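Local coordinates for periplasmic binding protein/LacI transcriptional regulator (Clostridium phytofermentans, PDB 3BRS) that probably binds a sugar in the cleft between two Rossmann-like lobes, as periplasmic sugar-binding proteins do, and hands it to a membrane transporter, at residues A[31-35]-A[36-40]; A[84-88]-A[89-93]. All coordinates share one frame; numbering follows the deposited sequence.

Contact 1 of 2, residues A[31-35]-A[36-40]; sequences MAAKE and YEIKL
The methyl of Ala-33 packs against Ile-38 and Leu-40 where the chain passes from helix 20-36 into strand 39-42. Its CB lies 3.9 Å from CB of Ile-38 and 4.0 Å from CB of Leu-40, so a tight apolar seam runs from the last helical turns to the start of the strand. The carbonyl of the same residue takes the backbone N of Ile-38 at 2.7 Å from Ala-33 O, on a lone pair in the carbonyl plane. Glu-37, with a positive phi of 60°, makes the reversal, and its N bonds to Lys-34 O from well above the carbonyl plane. One residue earlier, Tyr-36 N reaches Ala-32 O at 2.8 Å, an i to i+4 helical bond.

Beside helix 246-262 the Glu-35 and Tyr-36 side chains also meet closely. Glu-35 CG sits over one face of the Tyr-36 ring, 3.7 Å from its centroid and 26° off the normal, a CH-pi contact displaced toward CD1 and CE1. A bend at chi2 stands the carboxylate upright above the same face, farther from the ring than CG and at 87° to its plane. Tyr-36 OH is hydrogen-bonded to Glu-255 OE2 on helix 246-262. Ile-38 is buried between Met-8 of strand 7-11 and Val-254 of that helix, while Leu-40 packs on Met-8 and Cys-10. The loose, solvent side lies at Lys-34 and Glu-37, whose exposed side chains point away from the turn.

Positive phi at Glu-37 and the bonds returning to the last turn define a Schellman motif, which here ends the helix of the right-handed beta-alpha-beta unit 7-11, 20-36, 39-42, the repeating element of a Rossmann-like lobe in periplasmic binding proteins.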
# COMPACT_ATOMS: atom_id res chain seq x y z
N MET A 31 2.19 15.93 -11.48
CA MET A 31 1.70 16.18 -12.84
C MET A 31 0.30 16.84 -12.90
O MET A 31 0.07 17.83 -13.59
CB MET A 31 1.65 14.90 -13.65
CG MET A 31 1.00 15.13 -15.00
SD MET A 31 2.32 15.40 -16.16
CE MET A 31 2.20 13.86 -17.08
N ALA A 32 -0.64 16.28 -12.17
CA ALA A 32 -1.89 17.04 -11.94
C ALA A 32 -1.68 18.53 -11.47
O ALA A 32 -2.32 19.43 -12.02
CB ALA A 32 -2.85 16.28 -11.03
N ALA A 33 -0.84 18.79 -10.45
CA ALA A 33 -0.62 20.18 -9.96
C ALA A 33 -0.06 21.09 -11.03
O ALA A 33 -0.31 22.32 -11.04
CB ALA A 33 0.35 20.22 -8.75
N LYS A 34 0.81 20.50 -11.84
CA LYS A 34 1.35 21.15 -13.03
C LYS A 34 0.19 21.48 -13.96
O LYS A 34 0.03 22.61 -14.39
CB LYS A 34 2.38 20.23 -13.73
CG LYS A 34 2.74 20.55 -15.20
CD LYS A 34 4.12 19.94 -15.50
CE LYS A 34 4.47 19.98 -16.97
NZ LYS A 34 5.97 20.07 -17.12
N GLU A 35 -0.63 20.49 -14.25
CA GLU A 35 -1.64 20.59 -15.31
C GLU A 35 -2.71 21.58 -14.91
O GLU A 35 -3.31 22.25 -15.76
CB GLU A 35 -2.23 19.20 -15.57
CG GLU A 35 -3.70 19.11 -15.99
CD GLU A 35 -3.94 19.32 -17.48
OE1 GLU A 35 -2.94 19.45 -18.25
OE2 GLU A 35 -5.14 19.35 -17.89
N TYR A 36 -2.97 21.64 -13.60
CA TYR A 36 -3.99 22.53 -13.05
C TYR A 36 -3.47 23.80 -12.35
O TYR A 36 -4.27 24.56 -11.80
CB TYR A 36 -4.92 21.74 -12.16
CG TYR A 36 -5.72 20.68 -12.90
CD1 TYR A 36 -5.31 19.36 -12.94
CD2 TYR A 36 -6.92 21.01 -13.57
CE1 TYR A 36 -6.05 18.39 -13.61
CE2 TYR A 36 -7.66 20.04 -14.24
CZ TYR A 36 -7.22 18.74 -14.24
OH TYR A 36 -7.94 17.77 -14.88
N GLU A 37 -2.15 24.06 -12.38
CA GLU A 37 -1.59 25.26 -11.76
C GLU A 37 -1.90 25.30 -10.24
O GLU A 37 -2.56 26.24 -9.74
CB GLU A 37 -2.20 26.50 -12.42
CG GLU A 37 -1.90 26.67 -13.90
CD GLU A 37 -1.62 28.13 -14.27
OE1 GLU A 37 -2.22 29.07 -13.66
OE2 GLU A 37 -0.81 28.34 -15.20
N ILE A 38 -1.43 24.29 -9.52
CA ILE A 38 -1.77 24.13 -8.12
C ILE A 38 -0.48 24.32 -7.33
O ILE A 38 0.57 23.88 -7.75
CB ILE A 38 -2.46 22.71 -7.83
CG1 ILE A 38 -3.95 22.72 -8.20
CG2 ILE A 38 -2.39 22.38 -6.36
CD1 ILE A 38 -4.62 21.42 -8.64
N LYS A 39 -0.54 24.98 -6.18
CA LYS A 39 0.63 24.95 -5.32
C LYS A 39 0.57 23.68 -4.46
O LYS A 39 -0.33 23.55 -3.70
CB LYS A 39 0.73 26.22 -4.46
CG LYS A 39 1.81 26.15 -3.41
CD LYS A 39 2.19 27.53 -2.87
CE LYS A 39 2.89 27.42 -1.49
NZ LYS A 39 2.43 28.47 -0.48
N LEU A 40 1.56 22.78 -4.55
CA LEU A 40 1.55 21.44 -3.89
C LEU A 40 2.84 21.26 -3.09
O LEU A 40 3.95 21.30 -3.66
CB LEU A 40 1.50 20.31 -4.92
CG LEU A 40 0.70 18.99 -4.75
CD1 LEU A 40 1.30 17.87 -5.57
CD2 LEU A 40 0.32 18.52 -3.31

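Contact 2 of 2, residues A[84-88]-A[89-93]; sequences KEIKD and AGIKL
Ile-86 meets both Ile-91 and Leu-93 across the turn, and these apolar contacts form its buried side. CG2 of Ile-86 lies 3.8 Å from CB of Ile-91, while CD1 of Ile-86 is 3.8 Å from CD1 of Leu-93. The two methyls therefore serve different partners. The first torsion of Ile-86, -60°, sets CG2 anti to the backbone N and leaves the longer CG1-CD1 arm to extend toward Leu-93. In both pairs the side chains cross at about a right angle; the pair with Leu-93 is methyl to methyl, whereas CG2 of Ile-86 lies against the branch point of Ile-91.

Backbone hydrogen bonds close the turn. Ile-86 O receives two N-H groups: Ala-89 N at 3.2 Å from above the carbonyl plane, and Ile-91 N through a weak bond at 3.4 Å from that oxygen. Gly-90 N is held more closely, 2.8 Å from Lys-87 O, again with the donor well out of the plane. The positive phi of Gly-90, 83°, carries the chain round; at these backbone angles a CB would be jammed against the preceding carbonyl oxygen.

Charged side chains lie on the exposed side. Those of Lys-87 and Asp-88 leave the backbone away from the strand, and both residues touch a crystal neighbour.

Beneath the turn, Ile-86 packs on Ile-58 of helix 51-63 and joins Ile-91 on Ile-69 of strand 68-71. Leu-93 lies on Leu-71 of that strand, and Lys-92 exchanges backbone hydrogen bonds with Asp-67 and Ile-69, setting strand 92-96 parallel beside it.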
# COMPACT_ATOMS: atom_id res chain seq x y z
N LYS A 84 -8.68 14.15 12.58
CA LYS A 84 -10.01 14.59 13.01
C LYS A 84 -10.08 16.12 13.07
O LYS A 84 -11.18 16.67 13.00
CB LYS A 84 -10.36 14.02 14.39
CG LYS A 84 -9.51 14.47 15.47
CD LYS A 84 -9.93 13.78 16.76
CE LYS A 84 -9.69 14.69 17.90
NZ LYS A 84 -9.09 13.99 19.09
N GLU A 85 -8.94 16.78 13.18
CA GLU A 85 -8.84 18.27 13.28
C GLU A 85 -8.82 18.96 11.93
O GLU A 85 -8.95 20.15 11.88
CB GLU A 85 -7.56 18.64 14.01
CG GLU A 85 -7.37 18.00 15.39
CD GLU A 85 -8.49 18.42 16.38
OE1 GLU A 85 -9.26 19.35 16.04
OE2 GLU A 85 -8.60 17.83 17.50
N ILE A 86 -8.58 18.22 10.84
CA ILE A 86 -8.56 18.76 9.48
C ILE A 86 -9.86 19.41 9.06
O ILE A 86 -9.82 20.50 8.54
CB ILE A 86 -8.23 17.64 8.45
CG1 ILE A 86 -6.85 17.04 8.74
CG2 ILE A 86 -8.21 18.14 7.00
CD1 ILE A 86 -6.23 16.21 7.56
N LYS A 87 -11.03 18.75 9.25
CA LYS A 87 -12.39 19.27 8.79
C LYS A 87 -12.70 20.67 9.34
O LYS A 87 -13.11 21.60 8.65
CB LYS A 87 -13.55 18.35 9.29
CG LYS A 87 -13.39 16.79 9.11
CD LYS A 87 -13.82 15.91 10.38
CE LYS A 87 -15.36 15.86 10.66
NZ LYS A 87 -16.14 14.77 9.93
N ASP A 88 -12.51 20.75 10.65
CA ASP A 88 -12.80 21.89 11.47
C ASP A 88 -11.83 23.01 11.31
O ASP A 88 -12.02 24.09 11.88
CB ASP A 88 -12.75 21.42 12.91
CG ASP A 88 -13.57 20.14 13.12
OD1 ASP A 88 -14.82 20.20 12.98
OD2 ASP A 88 -12.95 19.08 13.36
N ALA A 89 -10.73 22.76 10.60
CA ALA A 89 -9.83 23.82 10.23
C ALA A 89 -10.34 24.36 8.91
O ALA A 89 -9.75 25.29 8.36
CB ALA A 89 -8.33 23.32 10.11
N GLY A 90 -11.41 23.81 8.37
CA GLY A 90 -11.83 24.38 7.03
C GLY A 90 -11.10 23.84 5.81
O GLY A 90 -11.20 24.34 4.68
N ILE A 91 -10.39 22.75 6.05
CA ILE A 91 -9.60 22.04 4.99
C ILE A 91 -10.31 20.77 4.46
O ILE A 91 -10.85 19.95 5.23
CB ILE A 91 -8.17 21.66 5.54
CG1 ILE A 91 -7.46 22.93 6.04
CG2 ILE A 91 -7.32 21.11 4.43
CD1 ILE A 91 -6.29 22.65 6.99
N LYS A 92 -10.26 20.59 3.14
CA LYS A 92 -10.75 19.40 2.45
C LYS A 92 -9.79 18.21 2.71
O LYS A 92 -8.57 18.37 2.66
CB LYS A 92 -10.77 19.73 0.93
CG LYS A 92 -11.73 20.84 0.51
CD LYS A 92 -13.16 20.30 0.52
CE LYS A 92 -14.10 21.10 1.42
NZ LYS A 92 -14.43 22.39 0.79
N LEU A 93 -10.32 17.02 2.99
CA LEU A 93 -9.50 15.87 3.15
C LEU A 93 -9.75 14.91 1.99
O LEU A 93 -10.87 14.40 1.86
CB LEU A 93 -9.80 15.18 4.48
CG LEU A 93 -9.07 13.89 4.81
CD1 LEU A 93 -7.53 14.01 4.70
CD2 LEU A 93 -9.47 13.53 6.19

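Both contacts lead a helical stretch into a strand of the same six-stranded parallel sheet, contact 1 into its outermost strand 39-42 and contact 2 into the interior strand 92-96. Their centres are 21 Å apart and their nearest atoms about 11 Å, so they do not touch. Each pairs a buried apolar side with exposed charged residues, but the core of contact 1 turns on a small alanine methyl, whereas that of contact 2 rests on branched and longer aliphatic chains. Contact 1 alone has an aromatic ring, which touches helix 246-262; contact 2 also meets that helix, through Lys-92. A glutamate takes the positive-phi position in 31-40, a glycine in 84-93.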